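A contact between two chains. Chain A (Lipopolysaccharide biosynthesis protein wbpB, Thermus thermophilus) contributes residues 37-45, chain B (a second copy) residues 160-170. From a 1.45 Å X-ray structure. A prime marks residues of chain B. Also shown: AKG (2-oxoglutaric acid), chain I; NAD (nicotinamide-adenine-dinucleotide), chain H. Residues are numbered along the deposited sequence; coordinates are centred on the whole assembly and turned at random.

Chain A (37-45) ATNVGLVDS
Chain B 160-170: TGRGKWYGKSW

Which polar interactions are strongest in this contact? The carboxylate of Asp44, on a 3-10 segment spanning 41-45, receives hydrogen bonds from both the backbone and a side chain of chain B. Gly163′ N donates to Asp44 OD2 at 2.8 Å and 165°, while Trp165′ NE1 donates to Asp44 OD1 at 3.0 Å and 153°, with a weak second bond from Trp165′ NE1 to Asp44 OD2 at 3.1 Å. Chi1 of -74° (m) and chi2 of -11° set the carboxylate, and the CA-to-CB bond points toward chain B. A water extends the network, donating to Asp44 OD2 (2.6 Å) and to Gly161′ O (3.2 Å).

Why does Gly163′ suit this position? Gly163′ CA lies 6.0 Å from Asp44 CA. A CB built on Gly163′ would point toward chain A and fall 2.3 Å from Asp44 OD1, a clash. With phi/psi of -71/-178, Gly163′ leads into a turn at Lys164′ (-68/-22) and Trp165′ (-64/-28), closed by Tyr166′ N donating to Gly163′ O at 3.1 Å.

How does Trp165′ fill the centre? With chi1 of 56° (p) and chi2 of -84°, its indole reaches into chain A, and it has the largest covered area of any residue here. Gly41 CA sits over one face, 3.8 Å from the centroid of the Trp165′ six-membered ring and 20° off its normal, a CH-pi contact; an ideal CB on Gly41 would come within a tight 3.3 Å of Trp165′ CH2. Asp44 OD1 lies at the ring edge, so the same indole packs through its face and bonds through its edge. Val40 CG2 (chi1 -57°, m) approaches Trp165′ CB at 3.3 Å, and Val43 CG1 (chi1 69°, p) approaches Trp165′ CD1 at 3.5 Å.

What happens at the other end? Thr38 (phi/psi -111/13) lies nearest Ser169′ (-112/176) in register, with Thr38 CA 5.6 Å from Ser169′ CA; since Asp44 is nearest Gly163′, the two stretches run in opposite directions. With chi1 of 65° (p), Thr38 places CG2 3.5 Å from Lys168′ O and OG1 3.6 Å from Ser169′ CB. A water bridges the chains, 2.7 Å from Thr38 OG1 and accepting from Trp170′ N at 2.9 Å.

How do the ligands border the contact? Arg162′, whose CA-to-CB bond points away from chain A, donates through NH2 to AKG O1 (2.8 Å) and AKG O3 (2.9 Å). Trp170′ (chi1 62°, p; chi2 -92°) donates from NE1 to NAD O2A at 2.7 Å.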

# COMPACT_ATOMS: atom_id res chain seq x y z
N ALA A 37 -5.75 -4.37 3.20
CA ALA A 37 -4.79 -5.48 3.29
C ALA A 37 -5.48 -6.80 3.24
O ALA A 37 -6.59 -6.99 3.77
CB ALA A 37 -3.99 -5.36 4.56
N THR A 38 -4.82 -7.78 2.63
CA THR A 38 -5.50 -9.05 2.41
C THR A 38 -4.95 -10.18 3.26
O THR A 38 -5.30 -11.36 3.03
CB THR A 38 -5.45 -9.50 0.95
OG1 THR A 38 -4.08 -9.76 0.65
CG2 THR A 38 -5.92 -8.43 -0.01
N ASN A 39 -4.12 -9.82 4.25
CA ASN A 39 -3.67 -10.83 5.19
C ASN A 39 -4.67 -11.23 6.26
O ASN A 39 -4.52 -10.92 7.44
CB ASN A 39 -2.26 -10.43 5.74
CG ASN A 39 -2.23 -9.12 6.51
OD1 ASN A 39 -1.51 -9.00 7.50
ND2 ASN A 39 -2.91 -8.11 6.03
N VAL A 40 -5.78 -11.81 5.79
CA VAL A 40 -6.99 -12.00 6.57
C VAL A 40 -7.41 -13.45 6.64
O VAL A 40 -8.52 -13.79 7.08
CB VAL A 40 -8.16 -11.18 5.97
CG1 VAL A 40 -7.83 -9.70 5.87
CG2 VAL A 40 -8.58 -11.74 4.58
N GLY A 41 -6.53 -14.37 6.26
CA GLY A 41 -6.92 -15.80 6.21
C GLY A 41 -7.52 -16.43 7.46
O GLY A 41 -8.23 -17.44 7.42
N LEU A 42 -7.25 -15.82 8.62
CA LEU A 42 -7.89 -16.24 9.85
C LEU A 42 -9.41 -16.27 9.77
O LEU A 42 -10.04 -17.02 10.50
CB LEU A 42 -7.50 -15.33 11.02
CG LEU A 42 -6.93 -16.00 12.26
CD1 LEU A 42 -7.00 -14.99 13.42
CD2 LEU A 42 -7.64 -17.29 12.61
N VAL A 43 -9.98 -15.45 8.90
CA VAL A 43 -11.44 -15.26 8.88
C VAL A 43 -12.17 -16.57 8.51
O VAL A 43 -13.30 -16.81 8.95
CB VAL A 43 -11.85 -14.11 7.93
CG1 VAL A 43 -11.61 -14.43 6.44
CG2 VAL A 43 -13.35 -13.79 8.08
N ASP A 44 -11.52 -17.45 7.74
CA ASP A 44 -12.19 -18.69 7.38
C ASP A 44 -12.44 -19.61 8.57
O ASP A 44 -13.34 -20.45 8.50
CB ASP A 44 -11.40 -19.47 6.33
CG ASP A 44 -11.48 -18.86 4.95
OD1 ASP A 44 -12.31 -17.96 4.75
OD2 ASP A 44 -10.75 -19.28 4.01
N SER A 45 -11.69 -19.46 9.65
CA SER A 45 -11.93 -20.29 10.82
C SER A 45 -13.14 -19.80 11.61
O SER A 45 -13.57 -20.49 12.54
CB SER A 45 -10.69 -20.35 11.72
OG SER A 45 -10.43 -19.06 12.25
N THR B 160 -9.01 -27.94 0.07
CA THR B 160 -8.82 -27.10 1.24
C THR B 160 -9.55 -25.79 1.00
O THR B 160 -9.20 -25.00 0.13
CB THR B 160 -7.30 -26.95 1.60
OG1 THR B 160 -7.20 -26.18 2.79
CG2 THR B 160 -6.48 -26.31 0.47
N GLY B 161 -10.65 -25.58 1.74
CA GLY B 161 -11.56 -24.51 1.36
C GLY B 161 -10.94 -23.14 1.61
O GLY B 161 -10.27 -22.98 2.63
N ARG B 162 -11.25 -22.20 0.72
CA ARG B 162 -10.78 -20.81 0.86
C ARG B 162 -11.94 -19.86 0.64
O ARG B 162 -12.67 -19.95 -0.34
CB ARG B 162 -9.68 -20.47 -0.16
CG ARG B 162 -8.33 -21.15 0.11
CD ARG B 162 -7.73 -20.66 1.43
NE ARG B 162 -6.45 -21.32 1.69
CZ ARG B 162 -6.34 -22.57 2.14
NH1 ARG B 162 -7.42 -23.32 2.46
NH2 ARG B 162 -5.12 -23.09 2.32
N GLY B 163 -12.09 -18.93 1.59
CA GLY B 163 -13.13 -17.88 1.48
C GLY B 163 -12.84 -16.82 0.42
O GLY B 163 -11.82 -16.86 -0.31
N LYS B 164 -13.72 -15.82 0.32
CA LYS B 164 -13.72 -14.88 -0.77
C LYS B 164 -12.52 -13.95 -0.80
O LYS B 164 -12.20 -13.34 -1.84
CB LYS B 164 -15.03 -14.04 -0.65
CG LYS B 164 -16.22 -14.86 -1.07
CD LYS B 164 -16.29 -15.05 -2.55
CE LYS B 164 -17.55 -15.83 -2.92
NZ LYS B 164 -18.77 -14.99 -2.77
N TRP B 165 -11.86 -13.78 0.35
CA TRP B 165 -10.66 -12.93 0.40
C TRP B 165 -9.54 -13.53 -0.47
O TRP B 165 -8.70 -12.80 -1.00
CB TRP B 165 -10.17 -12.83 1.85
CG TRP B 165 -9.90 -14.20 2.47
CD1 TRP B 165 -10.80 -15.06 3.06
CD2 TRP B 165 -8.67 -14.95 2.38
NE1 TRP B 165 -10.21 -16.24 3.41
CE2 TRP B 165 -8.90 -16.20 3.01
CE3 TRP B 165 -7.37 -14.63 1.95
CZ2 TRP B 165 -7.91 -17.18 3.12
CZ3 TRP B 165 -6.39 -15.63 2.07
CH2 TRP B 165 -6.67 -16.87 2.65
N TYR B 166 -9.52 -14.84 -0.63
CA TYR B 166 -8.39 -15.46 -1.34
C TYR B 166 -8.29 -14.92 -2.77
O TYR B 166 -7.20 -14.58 -3.29
CB TYR B 166 -8.54 -16.98 -1.28
CG TYR B 166 -7.41 -17.83 -1.88
CD1 TYR B 166 -6.45 -18.36 -1.05
CD2 TYR B 166 -7.33 -18.09 -3.25
CE1 TYR B 166 -5.45 -19.22 -1.58
CE2 TYR B 166 -6.36 -18.95 -3.78
CZ TYR B 166 -5.42 -19.45 -2.93
OH TYR B 166 -4.42 -20.27 -3.45
N GLY B 167 -9.43 -14.84 -3.45
CA GLY B 167 -9.48 -14.32 -4.80
C GLY B 167 -9.24 -12.84 -4.98
O GLY B 167 -9.23 -12.31 -6.12
N LYS B 168 -9.04 -12.13 -3.86
CA LYS B 168 -8.65 -10.72 -3.93
C LYS B 168 -7.22 -10.48 -3.42
O LYS B 168 -6.80 -9.32 -3.26
CB LYS B 168 -9.66 -9.84 -3.17
CG LYS B 168 -11.00 -9.87 -3.91
CD LYS B 168 -11.97 -8.85 -3.31
CE LYS B 168 -13.26 -8.91 -4.14
NZ LYS B 168 -14.25 -7.90 -3.59
N SER B 169 -6.48 -11.59 -3.25
CA SER B 169 -5.15 -11.51 -2.65
C SER B 169 -4.08 -11.87 -3.69
O SER B 169 -4.38 -12.37 -4.76
CB SER B 169 -5.08 -12.48 -1.48
OG SER B 169 -4.90 -13.80 -1.95
N TRP B 170 -2.83 -11.74 -3.24
CA TRP B 170 -1.70 -12.11 -4.07
C TRP B 170 -1.75 -13.59 -4.45
O TRP B 170 -1.12 -14.00 -5.43
CB TRP B 170 -0.35 -11.83 -3.39
CG TRP B 170 -0.14 -12.62 -2.11
CD1 TRP B 170 -0.43 -12.24 -0.83
CD2 TRP B 170 0.44 -13.95 -1.99
NE1 TRP B 170 -0.13 -13.24 0.07
CE2 TRP B 170 0.42 -14.30 -0.63
CE3 TRP B 170 0.95 -14.89 -2.92
CZ2 TRP B 170 0.89 -15.52 -0.15
CZ3 TRP B 170 1.40 -16.09 -2.45
CH2 TRP B 170 1.35 -16.43 -1.08
C1 AKG I . -1.42 -22.29 1.95
O1 AKG I . -2.60 -21.92 2.16
O2 AKG I . -0.56 -21.61 1.36
C2 AKG I . -1.00 -23.58 2.46
O5 AKG I . 0.15 -24.00 2.21
C3 AKG I . -1.94 -24.47 3.24
C4 AKG I . -2.54 -25.45 2.24
C5 AKG I . -3.70 -26.28 2.78
O3 AKG I . -4.56 -25.72 3.50
O4 AKG I . -3.70 -27.50 2.54
PA NAD H . -0.53 -13.46 3.89
O1A NAD H . -1.42 -13.64 5.05
O2A NAD H . -0.98 -12.75 2.63
O5B NAD H . 0.71 -12.74 4.56
C5B NAD H . 1.72 -12.36 3.68
C4B NAD H . 2.60 -11.30 4.39
O4B NAD H . 3.74 -10.96 3.57
C3B NAD H . 1.79 -9.99 4.51
O3B NAD H . 1.69 -9.55 5.87
C2B NAD H . 2.50 -9.00 3.56
O2B NAD H . 2.42 -7.61 3.95
C1B NAD H . 3.95 -9.55 3.71
N9A NAD H . 4.85 -9.08 2.67
C8A NAD H . 4.61 -8.58 1.43
N7A NAD H . 5.76 -8.24 0.89
C5A NAD H . 6.76 -8.47 1.82
C6A NAD H . 8.17 -8.29 1.83
N6A NAD H . 8.84 -7.71 0.78
N1A NAD H . 8.76 -8.65 2.96
C2A NAD H . 8.19 -9.13 4.05
N3A NAD H . 6.88 -9.33 4.09
C4A NAD H . 6.20 -9.04 2.97
O3 NAD H . 0.02 -14.89 3.37
PN NAD H . 0.31 -16.21 4.23
O1N NAD H . -0.87 -17.15 4.08
O2N NAD H . 0.80 -15.91 5.60
O5D NAD H . 1.40 -16.89 3.29
C5D NAD H . 2.72 -16.57 3.66
C4D NAD H . 3.67 -17.60 3.01
O4D NAD H . 3.46 -18.78 3.81
C3D NAD H . 3.45 -17.97 1.54
O3D NAD H . 4.73 -18.35 0.96
C2D NAD H . 2.54 -19.20 1.67
O2D NAD H . 2.65 -20.12 0.57
C1D NAD H . 3.02 -19.86 2.98
N1N NAD H . 1.99 -20.65 3.66
C2N NAD H . 2.30 -21.84 4.05
C3N NAD H . 1.45 -22.69 4.73
C7N NAD H . 1.92 -24.03 5.11
O7N NAD H . 3.12 -24.37 5.22
N7N NAD H . 0.97 -24.93 5.30
C4N NAD H . 0.15 -22.21 4.98
C5N NAD H . -0.11 -20.90 4.60
C6N NAD H . 0.80 -20.09 3.93
O HOH W 1 -2.53 -9.40 -1.54
O HOH W 2 -8.85 -21.01 4.65